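Local coordinates for gingipain R2 Pro-Domain (Porphyromonas gingivalis, PDB 4IEF), which is the propeptide of an Arg-specific cysteine protease and, as a pro-domain, probably keeps the gingipain zymogen latent and assists its folding, at residues I91-V96 with K161-Y166; D125-G130 with Q155-T160. All blocks are in the same frame, centred on the assembly; numbering follows the deposited sequence.

Interaction 1 (I91-V96 with K161-Y166); sequences IEKKDV and KTLRIY
E92 lays its side chain alongside that of R164, the two pointing the same way from a non-hydrogen-bonded pair of an antiparallel β-ladder. Here the end of strand 79-93 runs against the start of strand 162-176, in the large antiparallel sheet of the pro-domain. The carboxylate of E92 and the guanidinium of R164 are nearly coplanar, 21° apart, and form a salt bridge in which R164 NE donates to E92 OE2 over 3.1 Å. OE2 uses its anti lone pair and sits at the guanidinium edge, close to its plane. R164 is extended from CG to NE, and its guanidinium also makes a cation-pi contact with F127. On the same face E92 OE1 and CD rest against the methyl CG2 of T162, OE1 at 3.6 Å.

The opposite face of the sheet carries I91, K93, L163 and I165. CG1 of I91 stands between its backbone N and carbonyl carbon (chi1 52°), 3.9 Å from I165 CB. I165 CD1 reaches the CB and CD methylenes of K93, 4.1 Å from CB, and K93 also makes a cation-pi contact with F37. Backbone bonds pair I91 with I165 and K93 with L163, each in both directions, with I165 N to I91 O at 2.8 Å. Beyond K93 the ladder gives way to a loop. D95 and K161 lie side by side there in a long salt bridge, 3.9 Å from OD1 to NZ, and V96 N donates to K161 O at 2.9 Å.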
loop_
_atom_site.group_PDB
_atom_site.type_symbol
_atom_site.label_atom_id
_atom_site.label_comp_id
_atom_site.label_asym_id
_atom_site.label_seq_id
_atom_site.Cartn_x
_atom_site.Cartn_y
_atom_site.Cartn_z
ATOM N N ILE A 91 -29.189 -17.355 -16.073
ATOM C CA ILE A 91 -29.981 -17.033 -17.258
ATOM C C ILE A 91 -29.062 -17.227 -18.469
ATOM O O ILE A 91 -27.840 -17.073 -18.346
ATOM C CB ILE A 91 -30.646 -15.620 -17.216
ATOM C CG1 ILE A 91 -29.632 -14.499 -16.889
ATOM C CG2 ILE A 91 -31.831 -15.605 -16.248
ATOM C CD1 ILE A 91 -30.000 -13.105 -17.450
ATOM N N GLU A 92 -29.631 -17.607 -19.611
ATOM C CA GLU A 92 -28.843 -17.851 -20.812
ATOM C C GLU A 92 -29.020 -16.751 -21.843
ATOM O O GLU A 92 -30.137 -16.291 -22.091
ATOM C CB GLU A 92 -29.191 -19.208 -21.434
ATOM C CG GLU A 92 -28.387 -20.355 -20.850
ATOM C CD GLU A 92 -28.317 -21.634 -21.664
ATOM O OE1 GLU A 92 -28.948 -21.706 -22.744
ATOM O OE2 GLU A 92 -27.619 -22.571 -21.215
ATOM N N LYS A 93 -27.894 -16.336 -22.439
ATOM C CA LYS A 93 -27.809 -15.353 -23.511
ATOM C C LYS A 93 -27.262 -16.089 -24.744
ATOM O O LYS A 93 -26.136 -16.598 -24.706
ATOM C CB LYS A 93 -26.925 -14.173 -23.082
ATOM C CG LYS A 93 -27.458 -12.819 -23.518
ATOM C CD LYS A 93 -26.422 -11.717 -23.319
ATOM C CE LYS A 93 -26.845 -10.415 -23.958
ATOM N NZ LYS A 93 -25.704 -9.476 -24.112
ATOM N N LYS A 94 -28.088 -16.222 -25.798
ATOM C CA LYS A 94 -27.709 -16.968 -27.000
ATOM C C LYS A 94 -27.165 -16.066 -28.112
ATOM O O LYS A 94 -27.470 -14.872 -28.154
ATOM C CB LYS A 94 -28.881 -17.812 -27.514
ATOM C CG LYS A 94 -29.111 -19.063 -26.678
ATOM C CD LYS A 94 -30.108 -20.002 -27.322
ATOM C CE LYS A 94 -30.361 -21.207 -26.450
ATOM N NZ LYS A 94 -31.581 -21.948 -26.867
ATOM N N ASP A 95 -26.340 -16.669 -29.003
ATOM C CA ASP A 95 -25.658 -16.069 -30.160
ATOM C C ASP A 95 -24.854 -14.823 -29.736
ATOM O O ASP A 95 -24.943 -13.754 -30.345
ATOM C CB ASP A 95 -26.642 -15.762 -31.308
ATOM C CG ASP A 95 -25.984 -15.598 -32.668
ATOM O OD1 ASP A 95 -25.159 -16.469 -33.043
ATOM O OD2 ASP A 95 -26.310 -14.615 -33.368
ATOM N N VAL A 96 -24.064 -14.988 -28.675
ATOM C CA VAL A 96 -23.220 -13.943 -28.117
ATOM C C VAL A 96 -21.780 -14.238 -28.496
ATOM O O VAL A 96 -21.327 -15.376 -28.363
ATOM C CB VAL A 96 -23.388 -13.828 -26.571
ATOM C CG1 VAL A 96 -22.541 -12.698 -25.995
ATOM C CG2 VAL A 96 -24.848 -13.639 -26.186
ATOM N N LYS A 161 -21.848 -20.415 -28.845
ATOM C CA LYS A 161 -22.023 -18.956 -28.666
ATOM C C LYS A 161 -23.062 -18.672 -27.557
ATOM O O LYS A 161 -23.806 -17.687 -27.622
ATOM C CB LYS A 161 -22.409 -18.254 -29.997
ATOM C CG LYS A 161 -21.267 -18.207 -31.019
ATOM C CD LYS A 161 -21.633 -17.470 -32.305
ATOM C CE LYS A 161 -21.485 -15.968 -32.201
ATOM N NZ LYS A 161 -21.472 -15.321 -33.539
ATOM N N THR A 162 -23.094 -19.545 -26.537
ATOM C CA THR A 162 -24.023 -19.431 -25.422
ATOM C C THR A 162 -23.289 -18.931 -24.175
ATOM O O THR A 162 -22.268 -19.495 -23.757
ATOM C CB THR A 162 -24.751 -20.766 -25.187
ATOM O OG1 THR A 162 -25.434 -21.140 -26.391
ATOM C CG2 THR A 162 -25.751 -20.696 -24.045
ATOM N N LEU A 163 -23.832 -17.856 -23.593
ATOM C CA LEU A 163 -23.320 -17.276 -22.369
ATOM C C LEU A 163 -24.310 -17.510 -21.235
ATOM O O LEU A 163 -25.494 -17.194 -21.366
ATOM C CB LEU A 163 -23.031 -15.773 -22.537
ATOM C CG LEU A 163 -22.514 -15.029 -21.288
ATOM C CD1 LEU A 163 -21.013 -15.255 -21.070
ATOM C CD2 LEU A 163 -22.810 -13.554 -21.384
ATOM N N ARG A 164 -23.811 -18.064 -20.128
ATOM C CA ARG A 164 -24.577 -18.301 -18.908
ATOM C C ARG A 164 -24.232 -17.205 -17.903
ATOM O O ARG A 164 -23.061 -17.029 -17.560
ATOM C CB ARG A 164 -24.295 -19.701 -18.341
ATOM C CG ARG A 164 -24.944 -20.806 -19.150
ATOM C CD ARG A 164 -24.584 -22.175 -18.615
ATOM N NE ARG A 164 -25.213 -23.237 -19.403
ATOM C CZ ARG A 164 -25.008 -24.537 -19.211
ATOM N NH1 ARG A 164 -24.185 -24.952 -18.254
ATOM N NH2 ARG A 164 -25.621 -25.431 -19.973
ATOM N N ILE A 165 -25.244 -16.426 -17.499
ATOM C CA ILE A 165 -25.098 -15.327 -16.549
ATOM C C ILE A 165 -25.649 -15.780 -15.202
ATOM O O ILE A 165 -26.861 -15.902 -15.049
ATOM C CB ILE A 165 -25.784 -14.020 -17.058
ATOM C CG1 ILE A 165 -25.181 -13.551 -18.407
ATOM C CG2 ILE A 165 -25.712 -12.903 -15.991
ATOM C CD1 ILE A 165 -26.140 -12.791 -19.329
ATOM N N TYR A 166 -24.760 -16.027 -14.233
ATOM C CA TYR A 166 -25.166 -16.443 -12.894
ATOM C C TYR A 166 -25.543 -15.205 -12.085
ATOM O O TYR A 166 -24.685 -14.408 -11.711
ATOM C CB TYR A 166 -24.078 -17.288 -12.209
ATOM C CG TYR A 166 -23.993 -18.697 -12.752
ATOM C CD1 TYR A 166 -23.306 -18.972 -13.932
ATOM C CD2 TYR A 166 -24.612 -19.757 -12.096
ATOM C CE1 TYR A 166 -23.248 -20.264 -14.453
ATOM C CE2 TYR A 166 -24.554 -21.054 -12.605
ATOM C CZ TYR A 166 -23.869 -21.303 -13.784
ATOM O OH TYR A 166 -23.815 -22.578 -14.299
#

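Interaction 2 (D125-G130 with Q155-T160); sequences DKFFPG and QYNPVT
N157 sets its CB over the centre of the F127 ring, a CH-pi contact of 3.6 Å to the ring centroid, where the loop 125-130 meets strand 144-157 through a single antiparallel bridge, F128 with Y156. CG of N157 is anti to its backbone N (chi1 -171°), and the amide plane stands almost perpendicular to the ring. From there ND2 donates to D125 OD1 at 3.2 Å, nearly along the carboxylate C-O axis, while OD1 accepts from T160 N in an Asx motif, the donor lying above the carbonyl plane. One side chain thus ties the loop to the turn that follows the strand. V159 CB packs against D125 CB at 4.0 Å.

F128 points its ring elsewhere: CD2 lies 3.7 Å from P158 CD, and the two side chains cross at about a right angle. Q155 bends at chi2 (-73°), and its carboxamide reaches P129, which follows a cis peptide bond, with OE1 3.3 Å from P129 CD. Q155 NE2 donates to A152 O and E131 O, and OE1, through an in-plane lone pair, accepts from G130 N at 3.1 Å.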
loop_
_atom_site.group_PDB
_atom_site.type_symbol
_atom_site.label_atom_id
_atom_site.label_comp_id
_atom_site.label_asym_id
_atom_site.label_seq_id
_atom_site.Cartn_x
_atom_site.Cartn_y
_atom_site.Cartn_z
ATOM N N ASP A 125 -15.897 -27.233 -27.714
ATOM C CA ASP A 125 -17.319 -27.272 -27.377
ATOM C C ASP A 125 -17.518 -27.645 -25.893
ATOM O O ASP A 125 -17.830 -28.793 -25.559
ATOM C CB ASP A 125 -18.074 -28.239 -28.313
ATOM C CG ASP A 125 -19.595 -28.224 -28.211
ATOM O OD1 ASP A 125 -20.149 -27.288 -27.580
ATOM O OD2 ASP A 125 -20.234 -29.124 -28.794
ATOM N N LYS A 126 -17.305 -26.645 -25.011
ATOM C CA LYS A 126 -17.453 -26.733 -23.554
ATOM C C LYS A 126 -17.572 -25.322 -22.954
ATOM O O LYS A 126 -17.212 -24.343 -23.618
ATOM C CB LYS A 126 -16.287 -27.512 -22.902
ATOM C CG LYS A 126 -14.934 -26.806 -22.914
ATOM C CD LYS A 126 -13.986 -27.433 -21.905
ATOM C CE LYS A 126 -12.932 -26.465 -21.438
ATOM N NZ LYS A 126 -12.055 -27.067 -20.401
ATOM N N PHE A 127 -18.049 -25.224 -21.692
ATOM C CA PHE A 127 -18.183 -23.939 -21.009
ATOM C C PHE A 127 -16.907 -23.581 -20.276
ATOM O O PHE A 127 -16.379 -24.383 -19.501
ATOM C CB PHE A 127 -19.385 -23.926 -20.058
ATOM C CG PHE A 127 -20.682 -23.665 -20.783
ATOM C CD1 PHE A 127 -21.438 -24.716 -21.290
ATOM C CD2 PHE A 127 -21.136 -22.367 -20.982
ATOM C CE1 PHE A 127 -22.633 -24.473 -21.971
ATOM C CE2 PHE A 127 -22.327 -22.124 -21.666
ATOM C CZ PHE A 127 -23.070 -23.178 -22.153
ATOM N N PHE A 128 -16.400 -22.373 -20.560
ATOM C CA PHE A 128 -15.201 -21.803 -19.953
ATOM C C PHE A 128 -15.602 -20.812 -18.849
ATOM O O PHE A 128 -16.606 -20.121 -19.028
ATOM C CB PHE A 128 -14.339 -21.100 -21.016
ATOM C CG PHE A 128 -13.623 -22.033 -21.967
ATOM C CD1 PHE A 128 -12.296 -22.384 -21.755
ATOM C CD2 PHE A 128 -14.270 -22.542 -23.088
ATOM C CE1 PHE A 128 -11.626 -23.235 -22.641
ATOM C CE2 PHE A 128 -13.601 -23.397 -23.974
ATOM C CZ PHE A 128 -12.281 -23.730 -23.748
ATOM N N PRO A 129 -14.874 -20.713 -17.705
ATOM C CA PRO A 129 -13.661 -21.463 -17.318
ATOM C C PRO A 129 -13.952 -22.912 -16.893
ATOM O O PRO A 129 -13.040 -23.741 -16.892
ATOM C CB PRO A 129 -13.101 -20.631 -16.157
ATOM C CG PRO A 129 -14.321 -20.011 -15.518
ATOM C CD PRO A 129 -15.268 -19.739 -16.660
ATOM N N GLY A 130 -15.208 -23.203 -16.560
ATOM C CA GLY A 130 -15.659 -24.528 -16.140
ATOM C C GLY A 130 -16.284 -24.540 -14.762
ATOM O O GLY A 130 -17.401 -25.032 -14.595
ATOM N N GLN A 155 -20.076 -17.923 -17.638
ATOM C CA GLN A 155 -19.647 -19.176 -18.259
ATOM C C GLN A 155 -20.022 -19.117 -19.741
ATOM O O GLN A 155 -21.172 -18.841 -20.073
ATOM C CB GLN A 155 -20.259 -20.391 -17.543
ATOM C CG GLN A 155 -19.961 -20.460 -16.034
ATOM C CD GLN A 155 -18.541 -20.841 -15.676
ATOM O OE1 GLN A 155 -17.926 -21.715 -16.295
ATOM N NE2 GLN A 155 -18.009 -20.230 -14.623
ATOM N N TYR A 156 -19.037 -19.294 -20.628
ATOM C CA TYR A 156 -19.257 -19.139 -22.060
ATOM C C TYR A 156 -18.717 -20.299 -22.865
ATOM O O TYR A 156 -17.545 -20.674 -22.735
ATOM C CB TYR A 156 -18.617 -17.813 -22.537
ATOM C CG TYR A 156 -18.704 -17.526 -24.023
ATOM C CD1 TYR A 156 -19.917 -17.190 -24.619
ATOM C CD2 TYR A 156 -17.562 -17.509 -24.818
ATOM C CE1 TYR A 156 -19.997 -16.894 -25.979
ATOM C CE2 TYR A 156 -17.627 -17.209 -26.178
ATOM C CZ TYR A 156 -18.848 -16.900 -26.754
ATOM O OH TYR A 156 -18.908 -16.598 -28.095
ATOM N N ASN A 157 -19.596 -20.854 -23.709
ATOM C CA ASN A 157 -19.279 -21.909 -24.656
ATOM C C ASN A 157 -18.991 -21.216 -25.994
ATOM O O ASN A 157 -19.906 -20.618 -26.562
ATOM C CB ASN A 157 -20.415 -22.941 -24.751
ATOM C CG ASN A 157 -20.070 -24.188 -25.545
ATOM O OD1 ASN A 157 -19.492 -24.140 -26.641
ATOM N ND2 ASN A 157 -20.445 -25.343 -25.017
ATOM N N PRO A 158 -17.724 -21.221 -26.480
ATOM C CA PRO A 158 -17.405 -20.497 -27.727
ATOM C C PRO A 158 -17.976 -21.108 -29.010
ATOM O O PRO A 158 -18.255 -20.367 -29.954
ATOM C CB PRO A 158 -15.874 -20.520 -27.771
ATOM C CG PRO A 158 -15.427 -20.949 -26.417
ATOM C CD PRO A 158 -16.512 -21.830 -25.901
ATOM N N VAL A 159 -18.152 -22.435 -29.050
ATOM C CA VAL A 159 -18.672 -23.156 -30.215
ATOM C C VAL A 159 -20.192 -22.905 -30.374
ATOM O O VAL A 159 -20.646 -22.651 -31.494
ATOM C CB VAL A 159 -18.319 -24.672 -30.134
ATOM C CG1 VAL A 159 -19.122 -25.506 -31.137
ATOM C CG2 VAL A 159 -16.822 -24.891 -30.336
ATOM N N THR A 160 -20.964 -22.977 -29.275
ATOM C CA THR A 160 -22.422 -22.782 -29.331
ATOM C C THR A 160 -22.812 -21.293 -29.233
ATOM O O THR A 160 -23.973 -20.954 -29.491
ATOM C CB THR A 160 -23.136 -23.600 -28.235
ATOM O OG1 THR A 160 -22.764 -23.099 -26.954
ATOM C CG2 THR A 160 -22.855 -25.095 -28.327
#

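How the interactions relate
After five earlier strands the chain runs along strand 79-93 into 91-96, then makes a long excursion through loop 125-130 and strands 133-141 and 144-157 before 161-166 returns to close the loop of interaction 1. Interaction 2 nests inside that loop, closing a shorter one around strand 133-141 and most of strand 144-157. The tight turn from 155-160 into 161-166 makes the two contacts neighbours, with strand 162-176 lying between strands 79-93 and 144-157 in one sheet. They meet directly where R164 N donates to Q155 O and where Y156 OH hydrogen-bonds to V96 O, while F127 CE2 packs against T162 O.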